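Local coordinates for putative aldo/keto reductase (Salmonella enterica subsp. enterica serovar Typhimurium, PDB 4R9O), which probably acts as an NADP-dependent oxidoreductase of the aldo/keto reductase family, built on a TIM-barrel fold, at residues G197-D200 with Q201-Q204; T169-Q172 with S173-F177; R35-V38 with S39-E43; T51-A55 with D56-G60; L240-S244 with I245-V249. All blocks are in the same frame, centred on the assembly; numbering follows the deposited sequence.

Contact 1 of 5, residues G197-D200 with Q201-Q204; sequences GTLD and QLQQ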
loop_
_atom_site.group_PDB
_atom_site.type_symbol
_atom_site.label_atom_id
_atom_site.label_comp_id
_atom_site.label_asym_id
_atom_site.label_seq_id
_atom_site.Cartn_x
_atom_site.Cartn_y
_atom_site.Cartn_z
ATOM N N GLY C 197 -0.977 9.248 15.603
ATOM C CA GLY C 197 -1.661 9.194 16.888
ATOM C C GLY C 197 -0.757 8.866 18.055
ATOM O O GLY C 197 -1.123 9.040 19.215
ATOM N N THR C 198 0.432 8.370 17.755
ATOM C CA THR C 198 1.365 8.024 18.820
ATOM C C THR C 198 1.753 9.256 19.621
ATOM O O THR C 198 1.641 9.264 20.847
ATOM C CB THR C 198 2.614 7.365 18.266
ATOM O OG1 THR C 198 2.245 6.114 17.665
ATOM C CG2 THR C 198 3.635 7.130 19.392
ATOM N N LEU C 199 2.189 10.298 18.917
ATOM C CA LEU C 199 2.655 11.517 19.566
ATOM C C LEU C 199 1.497 12.389 20.054
ATOM O O LEU C 199 1.665 13.163 21.007
ATOM C CB LEU C 199 3.555 12.310 18.618
ATOM C CG LEU C 199 4.874 11.612 18.261
ATOM C CD1 LEU C 199 5.693 12.414 17.250
ATOM C CD2 LEU C 199 5.683 11.333 19.514
ATOM N N ASP C 200 0.334 12.274 19.404
ATOM C CA ASP C 200 -0.871 12.942 19.886
ATOM C C ASP C 200 -1.251 12.440 21.272
ATOM O O ASP C 200 -1.557 13.230 22.165
ATOM C CB ASP C 200 -2.053 12.723 18.932
ATOM C CG ASP C 200 -1.786 13.241 17.532
ATOM O OD1 ASP C 200 -1.067 14.253 17.393
ATOM O OD2 ASP C 200 -2.292 12.621 16.569
ATOM N N GLN C 201 -1.261 11.114 21.437
ATOM C CA GLN C 201 -1.588 10.508 22.719
ATOM C C GLN C 201 -0.616 10.953 23.816
ATOM O O GLN C 201 -1.026 11.239 24.940
ATOM C CB GLN C 201 -1.576 8.974 22.618
ATOM C CG GLN C 201 -1.790 8.292 23.956
ATOM C CD GLN C 201 -1.559 6.806 23.890
ATOM O OE1 GLN C 201 -0.462 6.360 23.559
ATOM N NE2 GLN C 201 -2.604 6.025 24.154
ATOM N N LEU C 202 0.671 10.997 23.495
ATOM C CA LEU C 202 1.680 11.357 24.492
ATOM C C LEU C 202 1.522 12.817 24.915
ATOM O O LEU C 202 1.543 13.122 26.107
ATOM C CB LEU C 202 3.100 11.098 23.964
ATOM C CG LEU C 202 3.383 9.611 23.714
ATOM C CD1 LEU C 202 4.766 9.416 23.103
ATOM C CD2 LEU C 202 3.248 8.802 25.018
ATOM N N GLN C 203 1.355 13.713 23.948
ATOM C CA GLN C 203 1.080 15.106 24.277
ATOM C C GLN C 203 -0.187 15.222 25.127
ATOM O O GLN C 203 -0.222 15.974 26.091
ATOM C CB GLN C 203 0.937 15.976 23.021
ATOM C CG GLN C 203 0.691 17.432 23.378
ATOM C CD GLN C 203 0.369 18.342 22.200
ATOM O OE1 GLN C 203 0.706 18.062 21.046
ATOM N NE2 GLN C 203 -0.271 19.454 22.502
ATOM N N GLN C 204 -1.220 14.457 24.790
ATOM C CA GLN C 204 -2.487 14.565 25.505
ATOM C C GLN C 204 -2.310 14.171 26.969
ATOM O O GLN C 204 -2.817 14.836 27.868
ATOM C CB GLN C 204 -3.562 13.682 24.853
ATOM C CG GLN C 204 -4.908 13.745 25.559
ATOM C CD GLN C 204 -5.959 12.874 24.894
ATOM O OE1 GLN C 204 -5.940 12.677 23.682
ATOM N NE2 GLN C 204 -6.877 12.343 25.690
HETATM O O HOH W 1 1.802 6.747 22.629
#

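Contact 2 of 5, residues T169-Q172 with S173-F177; sequences TLLQ and SRLPF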
loop_
_atom_site.group_PDB
_atom_site.type_symbol
_atom_site.label_atom_id
_atom_site.label_comp_id
_atom_site.label_asym_id
_atom_site.label_seq_id
_atom_site.Cartn_x
_atom_site.Cartn_y
_atom_site.Cartn_z
ATOM N N THR C 169 -2.557 1.989 26.030
ATOM C CA THR C 169 -3.729 2.090 26.877
ATOM C C THR C 169 -4.056 0.767 27.567
ATOM O O THR C 169 -4.461 0.736 28.728
ATOM C CB THR C 169 -4.925 2.560 26.056
ATOM O OG1 THR C 169 -4.643 3.885 25.592
ATOM C CG2 THR C 169 -6.186 2.572 26.900
ATOM N N LEU C 170 -3.875 -0.325 26.842
ATOM C CA LEU C 170 -4.051 -1.655 27.408
ATOM C C LEU C 170 -3.190 -1.843 28.662
ATOM O O LEU C 170 -3.697 -2.214 29.724
ATOM C CB LEU C 170 -3.704 -2.722 26.365
ATOM C CG LEU C 170 -3.524 -4.149 26.912
ATOM C CD1 LEU C 170 -4.801 -4.623 27.644
ATOM C CD2 LEU C 170 -3.145 -5.106 25.787
ATOM N N LEU C 171 -1.889 -1.586 28.538
ATOM C CA LEU C 171 -1.001 -1.822 29.665
ATOM C C LEU C 171 -1.335 -0.848 30.775
ATOM O O LEU C 171 -1.413 -1.240 31.934
ATOM C CB LEU C 171 0.470 -1.706 29.257
ATOM C CG LEU C 171 1.506 -2.040 30.335
ATOM C CD1 LEU C 171 1.229 -3.376 31.032
ATOM C CD2 LEU C 171 2.904 -2.056 29.730
ATOM N N GLN C 172 -1.570 0.415 30.416
ATOM C CA GLN C 172 -1.838 1.443 31.419
ATOM C C GLN C 172 -3.049 1.103 32.281
ATOM O O GLN C 172 -3.053 1.378 33.488
ATOM C CB GLN C 172 -2.054 2.811 30.758
ATOM C CG GLN C 172 -2.308 3.942 31.755
ATOM C CD GLN C 172 -1.104 4.202 32.675
ATOM O OE1 GLN C 172 -0.192 4.944 32.321
ATOM N NE2 GLN C 172 -1.117 3.607 33.862
ATOM N N SER C 173 -4.071 0.502 31.663
ATOM C CA SER C 173 -5.308 0.168 32.377
ATOM C C SER C 173 -5.055 -0.714 33.596
ATOM O O SER C 173 -5.810 -0.665 34.561
ATOM C CB SER C 173 -6.318 -0.520 31.444
ATOM O OG SER C 173 -5.854 -1.773 30.969
ATOM N N ARG C 174 -3.974 -1.486 33.567
ATOM C CA ARG C 174 -3.694 -2.436 34.635
ATOM C C ARG C 174 -2.834 -1.846 35.753
ATOM O O ARG C 174 -2.683 -2.462 36.804
ATOM C CB ARG C 174 -3.005 -3.675 34.072
ATOM C CG ARG C 174 -3.719 -4.325 32.870
ATOM C CD ARG C 174 -5.148 -4.657 33.210
ATOM N NE ARG C 174 -5.721 -5.682 32.338
ATOM C CZ ARG C 174 -6.802 -5.505 31.584
ATOM N NH1 ARG C 174 -7.428 -4.336 31.584
ATOM N NH2 ARG C 174 -7.263 -6.500 30.841
ATOM N N LEU C 175 -2.276 -0.661 35.529
ATOM C CA LEU C 175 -1.276 -0.111 36.450
ATOM C C LEU C 175 -1.812 0.985 37.362
ATOM O O LEU C 175 -2.556 1.863 36.931
ATOM C CB LEU C 175 -0.081 0.414 35.658
ATOM C CG LEU C 175 0.662 -0.677 34.884
ATOM C CD1 LEU C 175 1.712 -0.100 33.940
ATOM C CD2 LEU C 175 1.299 -1.678 35.839
ATOM N N PRO C 176 -1.424 0.937 38.643
ATOM C CA PRO C 176 -1.820 1.963 39.612
ATOM C C PRO C 176 -0.956 3.226 39.505
ATOM O O PRO C 176 -1.265 4.239 40.133
ATOM C CB PRO C 176 -1.617 1.264 40.957
ATOM C CG PRO C 176 -0.513 0.293 40.696
ATOM C CD PRO C 176 -0.712 -0.185 39.281
ATOM N N PHE C 177 0.112 3.158 38.716
ATOM C CA PHE C 177 0.958 4.323 38.470
ATOM C C PHE C 177 1.077 4.622 36.974
ATOM O O PHE C 177 0.929 3.726 36.138
ATOM C CB PHE C 177 2.349 4.115 39.075
ATOM C CG PHE C 177 2.836 2.693 39.005
ATOM C CD1 PHE C 177 3.162 2.118 37.786
ATOM C CD2 PHE C 177 2.967 1.936 40.155
ATOM C CE1 PHE C 177 3.602 0.813 37.717
ATOM C CE2 PHE C 177 3.414 0.633 40.095
ATOM C CZ PHE C 177 3.726 0.068 38.872
#

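Contact 3 of 5, residues R35-V38 with S39-E43; sequences RQLV and SFIEE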
loop_
_atom_site.group_PDB
_atom_site.type_symbol
_atom_site.label_atom_id
_atom_site.label_comp_id
_atom_site.label_asym_id
_atom_site.label_seq_id
_atom_site.Cartn_x
_atom_site.Cartn_y
_atom_site.Cartn_z
ATOM N N ARG C 35 37.950 1.995 32.501
ATOM C CA ARG C 35 38.435 3.298 32.955
ATOM C C ARG C 35 38.104 4.419 31.966
ATOM O O ARG C 35 37.737 5.527 32.367
ATOM C CB ARG C 35 39.943 3.241 33.225
ATOM C CG ARG C 35 40.284 3.019 34.694
ATOM C CD ARG C 35 41.677 2.411 34.886
ATOM N NE ARG C 35 41.570 0.963 34.772
ATOM C CZ ARG C 35 41.387 0.141 35.799
ATOM N NH1 ARG C 35 41.350 0.611 37.041
ATOM N NH2 ARG C 35 41.270 -1.161 35.578
ATOM N N GLN C 36 38.207 4.131 30.675
ATOM C CA GLN C 36 37.811 5.105 29.665
ATOM C C GLN C 36 36.306 5.387 29.705
ATOM O O GLN C 36 35.869 6.510 29.447
ATOM C CB GLN C 36 38.221 4.626 28.277
ATOM C CG GLN C 36 39.665 4.951 27.927
ATOM C CD GLN C 36 40.077 4.345 26.608
ATOM O OE1 GLN C 36 39.745 3.194 26.316
ATOM N NE2 GLN C 36 40.797 5.117 25.791
ATOM N N LEU C 37 35.519 4.372 30.035
ATOM C CA LEU C 37 34.077 4.542 30.164
ATOM C C LEU C 37 33.741 5.430 31.368
ATOM O O LEU C 37 32.841 6.269 31.303
ATOM C CB LEU C 37 33.398 3.182 30.288
ATOM C CG LEU C 37 31.878 3.162 30.356
ATOM C CD1 LEU C 37 31.304 3.978 29.204
ATOM C CD2 LEU C 37 31.396 1.719 30.323
ATOM N N VAL C 38 34.480 5.252 32.461
ATOM C CA VAL C 38 34.331 6.115 33.627
ATOM C C VAL C 38 34.494 7.584 33.237
ATOM O O VAL C 38 33.670 8.429 33.595
ATOM C CB VAL C 38 35.359 5.770 34.731
ATOM C CG1 VAL C 38 35.427 6.888 35.766
ATOM C CG2 VAL C 38 35.021 4.426 35.378
ATOM N N SER C 39 35.562 7.875 32.501
ATOM C CA SER C 39 35.858 9.238 32.070
ATOM C C SER C 39 34.767 9.806 31.159
ATOM O O SER C 39 34.389 10.973 31.293
ATOM C CB SER C 39 37.209 9.280 31.354
ATOM O OG SER C 39 38.208 8.711 32.173
ATOM N N PHE C 40 34.278 8.979 30.235
ATOM C CA PHE C 40 33.213 9.380 29.310
ATOM C C PHE C 40 31.912 9.707 30.046
ATOM O O PHE C 40 31.250 10.700 29.743
ATOM C CB PHE C 40 32.963 8.280 28.266
ATOM C CG PHE C 40 31.854 8.603 27.304
ATOM C CD1 PHE C 40 32.044 9.540 26.301
ATOM C CD2 PHE C 40 30.621 7.973 27.405
ATOM C CE1 PHE C 40 31.029 9.848 25.418
ATOM C CE2 PHE C 40 29.592 8.277 26.529
ATOM C CZ PHE C 40 29.788 9.210 25.532
ATOM N N ILE C 41 31.546 8.861 31.004
ATOM C CA ILE C 41 30.388 9.102 31.856
ATOM C C ILE C 41 30.554 10.417 32.613
ATOM O O ILE C 41 29.669 11.266 32.592
ATOM C CB ILE C 41 30.174 7.948 32.864
ATOM C CG1 ILE C 41 29.793 6.659 32.126
ATOM C CG2 ILE C 41 29.102 8.319 33.888
ATOM C CD1 ILE C 41 29.807 5.422 33.000
ATOM N N GLU C 42 31.701 10.586 33.271
ATOM C CA GLU C 42 31.993 11.821 33.994
ATOM C C GLU C 42 31.911 13.042 33.087
ATOM O O GLU C 42 31.504 14.115 33.524
ATOM C CB GLU C 42 33.384 11.749 34.645
ATOM C CG GLU C 42 33.450 10.809 35.824
ATOM C CD GLU C 42 34.826 10.755 36.444
ATOM O OE1 GLU C 42 35.791 11.190 35.782
ATOM O OE2 GLU C 42 34.938 10.276 37.591
ATOM N N GLU C 43 32.300 12.881 31.825
ATOM C CA GLU C 43 32.306 14.005 30.894
ATOM C C GLU C 43 30.897 14.406 30.450
ATOM O O GLU C 43 30.615 15.597 30.296
ATOM C CB GLU C 43 33.181 13.691 29.675
ATOM C CG GLU C 43 34.647 14.113 29.875
ATOM C CD GLU C 43 35.595 13.561 28.823
ATOM O OE1 GLU C 43 35.214 12.611 28.112
ATOM O OE2 GLU C 43 36.729 14.076 28.713
#

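Contact 4 of 5, residues T51-A55 with D56-G60; sequences TVDHA and DIYGG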
loop_
_atom_site.group_PDB
_atom_site.type_symbol
_atom_site.label_atom_id
_atom_site.label_comp_id
_atom_site.label_asym_id
_atom_site.label_seq_id
_atom_site.Cartn_x
_atom_site.Cartn_y
_atom_site.Cartn_z
ATOM N N THR C 51 20.711 11.137 32.442
ATOM C CA THR C 51 19.900 9.966 32.138
ATOM C C THR C 51 20.566 9.085 31.084
ATOM O O THR C 51 21.016 9.576 30.047
ATOM C CB THR C 51 18.495 10.355 31.633
ATOM O OG1 THR C 51 17.928 11.358 32.485
ATOM C CG2 THR C 51 17.598 9.125 31.629
ATOM N N VAL C 52 20.634 7.783 31.353
ATOM C CA VAL C 52 21.313 6.859 30.449
ATOM C C VAL C 52 20.392 5.695 30.078
ATOM O O VAL C 52 19.592 5.212 30.890
ATOM C CB VAL C 52 22.630 6.313 31.055
ATOM C CG1 VAL C 52 23.618 7.466 31.352
ATOM C CG2 VAL C 52 22.356 5.521 32.313
ATOM N N ASP C 53 20.504 5.254 28.837
ATOM C CA ASP C 53 19.559 4.292 28.299
ATOM C C ASP C 53 20.246 2.976 27.944
ATOM O O ASP C 53 21.202 2.952 27.168
ATOM C CB ASP C 53 18.853 4.888 27.076
ATOM C CG ASP C 53 17.820 3.949 26.491
ATOM O OD1 ASP C 53 16.690 3.904 27.024
ATOM O OD2 ASP C 53 18.152 3.251 25.511
ATOM N N HIS C 54 19.746 1.891 28.531
ATOM C CA HIS C 54 20.283 0.536 28.349
ATOM C C HIS C 54 19.193 -0.452 27.935
ATOM O O HIS C 54 18.017 -0.097 27.902
ATOM C CB HIS C 54 20.942 0.041 29.643
ATOM C CG HIS C 54 22.281 0.666 29.915
ATOM N ND1 HIS C 54 23.450 0.155 29.402
ATOM C CD2 HIS C 54 22.622 1.759 30.633
ATOM C CE1 HIS C 54 24.466 0.913 29.794
ATOM N NE2 HIS C 54 23.988 1.893 30.544
ATOM N N ALA C 55 19.586 -1.697 27.656
ATOM C CA ALA C 55 18.625 -2.793 27.473
ATOM C C ALA C 55 19.329 -4.111 27.732
ATOM O O ALA C 55 20.535 -4.213 27.536
ATOM C CB ALA C 55 18.010 -2.784 26.070
ATOM N N ASP C 56 18.589 -5.121 28.161
ATOM C CA ASP C 56 19.228 -6.406 28.434
ATOM C C ASP C 56 19.941 -6.955 27.182
ATOM O O ASP C 56 21.061 -7.453 27.275
ATOM C CB ASP C 56 18.211 -7.417 28.988
ATOM C CG ASP C 56 17.040 -7.685 28.038
ATOM O OD1 ASP C 56 16.758 -6.851 27.144
ATOM O OD2 ASP C 56 16.395 -8.740 28.215
ATOM N N ILE C 57 19.324 -6.816 26.011
ATOM C CA ILE C 57 19.867 -7.437 24.801
ATOM C C ILE C 57 21.068 -6.722 24.147
ATOM O O ILE C 57 21.795 -7.339 23.360
ATOM C CB ILE C 57 18.781 -7.572 23.715
ATOM C CG1 ILE C 57 18.307 -6.189 23.268
ATOM C CG2 ILE C 57 17.611 -8.423 24.206
ATOM C CD1 ILE C 57 17.803 -6.170 21.836
ATOM N N TYR C 58 21.279 -5.440 24.457
ATOM C CA TYR C 58 22.273 -4.638 23.722
ATOM C C TYR C 58 23.659 -5.273 23.750
ATOM O O TYR C 58 24.094 -5.805 24.777
ATOM C CB TYR C 58 22.360 -3.213 24.281
ATOM C CG TYR C 58 21.168 -2.326 23.972
ATOM C CD1 TYR C 58 20.303 -2.616 22.917
ATOM C CD2 TYR C 58 20.897 -1.210 24.752
ATOM C CE1 TYR C 58 19.206 -1.804 22.645
ATOM C CE2 TYR C 58 19.817 -0.394 24.488
ATOM C CZ TYR C 58 18.972 -0.694 23.439
ATOM O OH TYR C 58 17.893 0.130 23.202
ATOM N N GLY C 59 24.332 -5.236 22.603
ATOM C CA GLY C 59 25.688 -5.726 22.480
ATOM C C GLY C 59 25.774 -7.216 22.727
ATOM O O GLY C 59 26.787 -7.720 23.208
ATOM N N GLY C 60 24.700 -7.928 22.397
ATOM C CA GLY C 60 24.665 -9.361 22.595
ATOM C C GLY C 60 24.646 -9.711 24.069
ATOM O O GLY C 60 25.367 -10.607 24.507
HETATM O O HOH W 2 23.183 -5.045 27.353
#

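Contact 5 of 5, residues L240-S244 with I245-V249; sequences LNASS and IEQVV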
loop_
_atom_site.group_PDB
_atom_site.type_symbol
_atom_site.label_atom_id
_atom_site.label_comp_id
_atom_site.label_asym_id
_atom_site.label_seq_id
_atom_site.Cartn_x
_atom_site.Cartn_y
_atom_site.Cartn_z
ATOM N N LEU C 240 21.261 29.404 10.477
ATOM C CA LEU C 240 21.143 29.461 11.931
ATOM C C LEU C 240 22.491 29.671 12.612
ATOM O O LEU C 240 22.560 29.783 13.835
ATOM C CB LEU C 240 20.489 28.176 12.459
ATOM C CG LEU C 240 19.028 27.922 12.076
ATOM C CD1 LEU C 240 18.638 26.494 12.372
ATOM C CD2 LEU C 240 18.095 28.879 12.801
ATOM N N ASN C 241 23.553 29.727 11.811
ATOM C CA ASN C 241 24.926 29.739 12.321
ATOM C C ASN C 241 25.181 28.548 13.224
ATOM O O ASN C 241 25.877 28.663 14.231
ATOM C CB ASN C 241 25.222 31.035 13.071
ATOM C CG ASN C 241 24.961 32.251 12.229
ATOM O OD1 ASN C 241 25.442 32.354 11.099
ATOM N ND2 ASN C 241 24.172 33.179 12.761
ATOM N N ALA C 242 24.599 27.409 12.859
ATOM C CA ALA C 242 24.804 26.168 13.591
ATOM C C ALA C 242 26.122 25.512 13.185
ATOM O O ALA C 242 26.469 25.454 12.005
ATOM C CB ALA C 242 23.634 25.211 13.359
ATOM N N SER C 243 26.848 25.017 14.181
ATOM C CA SER C 243 28.138 24.373 13.972
ATOM C C SER C 243 28.083 23.146 13.057
ATOM O O SER C 243 29.066 22.813 12.388
ATOM C CB SER C 243 28.728 23.970 15.322
ATOM O OG SER C 243 29.694 22.946 15.166
ATOM N N SER C 244 26.934 22.478 13.026
ATOM C CA SER C 244 26.822 21.207 12.324
ATOM C C SER C 244 25.367 20.886 12.020
ATOM O O SER C 244 24.462 21.529 12.555
ATOM C CB SER C 244 27.437 20.089 13.159
ATOM O OG SER C 244 26.696 19.899 14.353
ATOM N N ILE C 245 25.130 19.894 11.171
ATOM C CA ILE C 245 23.754 19.554 10.827
ATOM C C ILE C 245 23.086 18.715 11.913
ATOM O O ILE C 245 21.863 18.708 12.010
ATOM C CB ILE C 245 23.665 18.814 9.477
ATOM C CG1 ILE C 245 24.374 17.464 9.543
ATOM C CG2 ILE C 245 24.245 19.671 8.361
ATOM C CD1 ILE C 245 24.218 16.639 8.289
ATOM N N GLU C 246 23.874 18.017 12.731
ATOM C CA GLU C 246 23.312 17.250 13.846
ATOM C C GLU C 246 22.514 18.165 14.753
ATOM O O GLU C 246 21.456 17.796 15.248
ATOM C CB GLU C 246 24.402 16.554 14.673
ATOM C CG GLU C 246 25.217 15.517 13.933
ATOM C CD GLU C 246 26.515 16.085 13.385
ATOM O OE1 GLU C 246 26.472 17.146 12.724
ATOM O OE2 GLU C 246 27.578 15.471 13.621
ATOM N N GLN C 247 23.047 19.364 14.979
ATOM C CA GLN C 247 22.355 20.365 15.780
ATOM C C GLN C 247 21.002 20.720 15.207
ATOM O O GLN C 247 20.038 20.901 15.942
ATOM C CB GLN C 247 23.194 21.628 15.891
ATOM C CG GLN C 247 24.273 21.497 16.888
ATOM C CD GLN C 247 25.292 22.593 16.775
ATOM O OE1 GLN C 247 26.477 22.372 17.013
ATOM N NE2 GLN C 247 24.840 23.790 16.406
ATOM N N VAL C 248 20.952 20.850 13.888
ATOM C CA VAL C 248 19.715 21.214 13.210
ATOM C C VAL C 248 18.685 20.093 13.372
ATOM O O VAL C 248 17.546 20.347 13.738
ATOM C CB VAL C 248 19.961 21.515 11.717
ATOM C CG1 VAL C 248 18.649 21.885 11.013
ATOM C CG2 VAL C 248 20.988 22.640 11.573
ATOM N N VAL C 249 19.098 18.853 13.128
ATOM C CA VAL C 249 18.199 17.706 13.282
ATOM C C VAL C 249 17.678 17.582 14.719
ATOM O O VAL C 249 16.488 17.387 14.931
ATOM C CB VAL C 249 18.889 16.390 12.883
ATOM C CG1 VAL C 249 17.993 15.191 13.203
ATOM C CG2 VAL C 249 19.270 16.417 11.407
#

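Contact 1 of 5, residues G197-D200 with Q201-Q204
With CG set opposite its own backbone N (chi1 175°) and the chain extended beyond it, Q201 stretches out from the first turn of helix 198-205, and its amide oxygen comes back into touch with T198 through one water. That water donates to T198 O at 3.1 Å and to Q201 OE1, the latter bond short. On another side of the helix L199 and L202 both place CG next to the backbone N, and their branches cross at a slant, L199 CD2 lying 4.2 Å from L202 CD1. L202 CG also rests 3.4 Å from T198 O.

The backbone shows how an alpha helix starts. G197 is the N-cap residue, at a phi of 107° where a side chain would collide with the preceding carbonyl oxygen, and its O receives Q201 N at 3.0 Å. Q203 N to L199 O, at 171°, and Q204 N to D200 O continue the i to i+4 ladder. The helix is the crossover of a beta-alpha-beta unit between strands 182-185 and 210-212.

Q201 NE2 is held by P165 O, while the carbonyls of Q203 and Q204 accept from R174 of the second subunit. T198 O, which takes only a weak bond from L202 N, also accepts from a water, and Q201, bonded at both ends of its amide, ties the first turn to the neighbouring helix 165-173.

Contact 2 of 5, residues T169-Q172 with S173-F177
Hydrogen bonds dominate where L170 and S173 meet at the end of helix 165-173. S173 OG, held between its backbone N and carbonyl carbon (chi1 64°), turns back and donates to L170 O at 2.5 Å, shorter than usual, so the exact distance is uncertain. S173 N goes mainly to T169 O, with a weak share of L170 O. Then the ladder tightens to i to i+3 bonds: R174 N to L171 O and L175 N to Q172 O, both 3.0 Å, each donor well above the carbonyl plane.

Such a tightened last turn leads here from a peripheral barrel helix into the loop before strand 182-185. Q172, bent at chi2, carries the contact onward, sending NE2 to F177 O at 3.1 Å, nearly straight at 165° and with the acceptor in the amide plane. Its OE1 takes L179 N, so both ends of the amide grip the loop.

Apolar packing is slighter, with L171 CG 4.1 Å from L175 CD1. In a separate van der Waals contact the Q172 amide passes L175 CB, the two chains crossing near a right angle. Charge enters through R174, which has L170 CD1 over one guanidinium face, a salt bridge to D140, and bonds to the carbonyls of Q203 and Q204 of the third subunit.

Contact 3 of 5, residues R35-V38 with S39-E43
L37 and I41 form the close-packed side of helix 34-46. L37 CG meets I41 CD1 at 4.0 Å, the two chains slanting across one another, and I41 CG1 presses to 3.2 Å from L37 O, the same oxygen that accepts I41 N. With its CG opposite the backbone N (chi1 -177°), L37 leans along the helix so that CD1 also comes within 4.4 Å of F40 CD2, oblique to the ring. Y24, A70 and F67 pack round these residues, W30 meets the F40 ring edge-to-face, and G267, a likely NADP site, lies close to F40.

V38 marks the border: it packs on A70 as well, yet runs side by side with E42, CG1 lying 3.9 Å from E42 OE2. The loose, exposed side belongs to S39 and the R35 and Q36 end. S39 OG, set beside its own N, turns back to R35 O at 3.2 Å, and S39 N reaches that oxygen from the opposite face of the carbonyl plane.

This is the pattern of an amphipathic barrel helix. Doubling the donors on R35 O satisfies the serine hydroxyl within the helix itself, while the apolar flank is held by van der Waals packing and burial against helix 63-73 and the loop at Y24.

Contact 4 of 5, residues T51-A55 with D56-G60
Over one face of the Y58 ring sits A55 CB, 3.4 Å from the centroid and only 12° off the ring normal, a close CH-pi contact made by a single methyl. At the edge, near the ring plane, lies D53 OD2, 3.9 Å from Y58 OH; the two side chains cross at about a right angle, the carboxylate plane turned 53° from that of the ring. The A55 backbone adds to the packing, its N coming 3.2 Å from Y58 CD2.

D53 gets there because its CG lies opposite the backbone N (chi1 -178°), which sends the carboxylate onward from strand 51-53 to the phenol end of the ring. From A55 to Y58 the chain turns. Y58 N reaches A55 O only weakly, but a water within 2.8 Å of both A55 O and Y58 O can link them, though it may not donate to both at once. Inside the turn, D56 OD1 takes a weak bond from I57 N.

The arrangement lies at the C-terminal end of a barrel strand, where a TIM barrel carries its active site. Y58 is the probable proton donor, as in a close relative. K86 NZ forms a salt bridge with D53 OD2 and hydrogen bonds with Y58 OH and H54 O. E224 of the fourth subunit adds a weak bond to Y58 OH. Aspartate, lysine and tyrosine thus match three members of the family's catalytic tetrad; the A55 methyl probably helps hold the ring's tilt, and the D53 salt bridge is consistent with holding K86 at the phenol.

Contact 5 of 5, residues L240-S244 with I245-V249
A242 points its CB at helix 245-254 and meets V248 CG2 at 4.1 Å. V248 CG2 also lies 3.8 Å from S244 O, and the valine's surroundings continue into L233 and A237 of helix 227-240. Q247 points its CB toward the loop and, extended beyond CG, carries its amide back past S244, so that the end of the side chain lies along the inside of the loop, against S243 and A242.

E246 returns by a different path. Its CG sits beside the backbone N and the chain then bends sharply at chi2 (95°), which folds the carboxylate back against S244: OE1 is 3.1 Å from S244 CB and 3.2 Å from S244 OG. The serine hydroxyl, between its own N and carbonyl carbon, faces the same region. The other oxygen, E246 OE2, makes a salt bridge with R271.

The loop is a short connection between two helices. The first ends at N241 in a Schellman motif with positive phi (55°), and the extended S244 (psi 168°) leads into the second. E246 also lies against F221, a probable NADP-site residue; its carboxylate packs against S244 and is paired with R271, and that salt bridge would probably favour its charged form.

How the contacts relate
The five contacts are all short-range along the chain, yet their chemistry follows their place in the barrel. Contact 4 lies deepest, about 10 Å from the chain centre, and alone contains a strand; its chemistry is that of a probable active site. Contacts 1, 2, 3 and 5 lie on the peripheral layer, their centres about 17 to 21 Å out. Among them contact 1 is buried, whereas 2, 3 and 5 are partly so. Contacts 1 and 2 touch, Q201 NE2 packing 3.3 Å from T169 OG1, and form complementary ends of one type of subunit interface. Contact 4 also meets a neighbouring subunit; contacts 3 and 5 touch no other chain of the assembly. Helix 34-46 of contact 3 precedes the strand of contact 4.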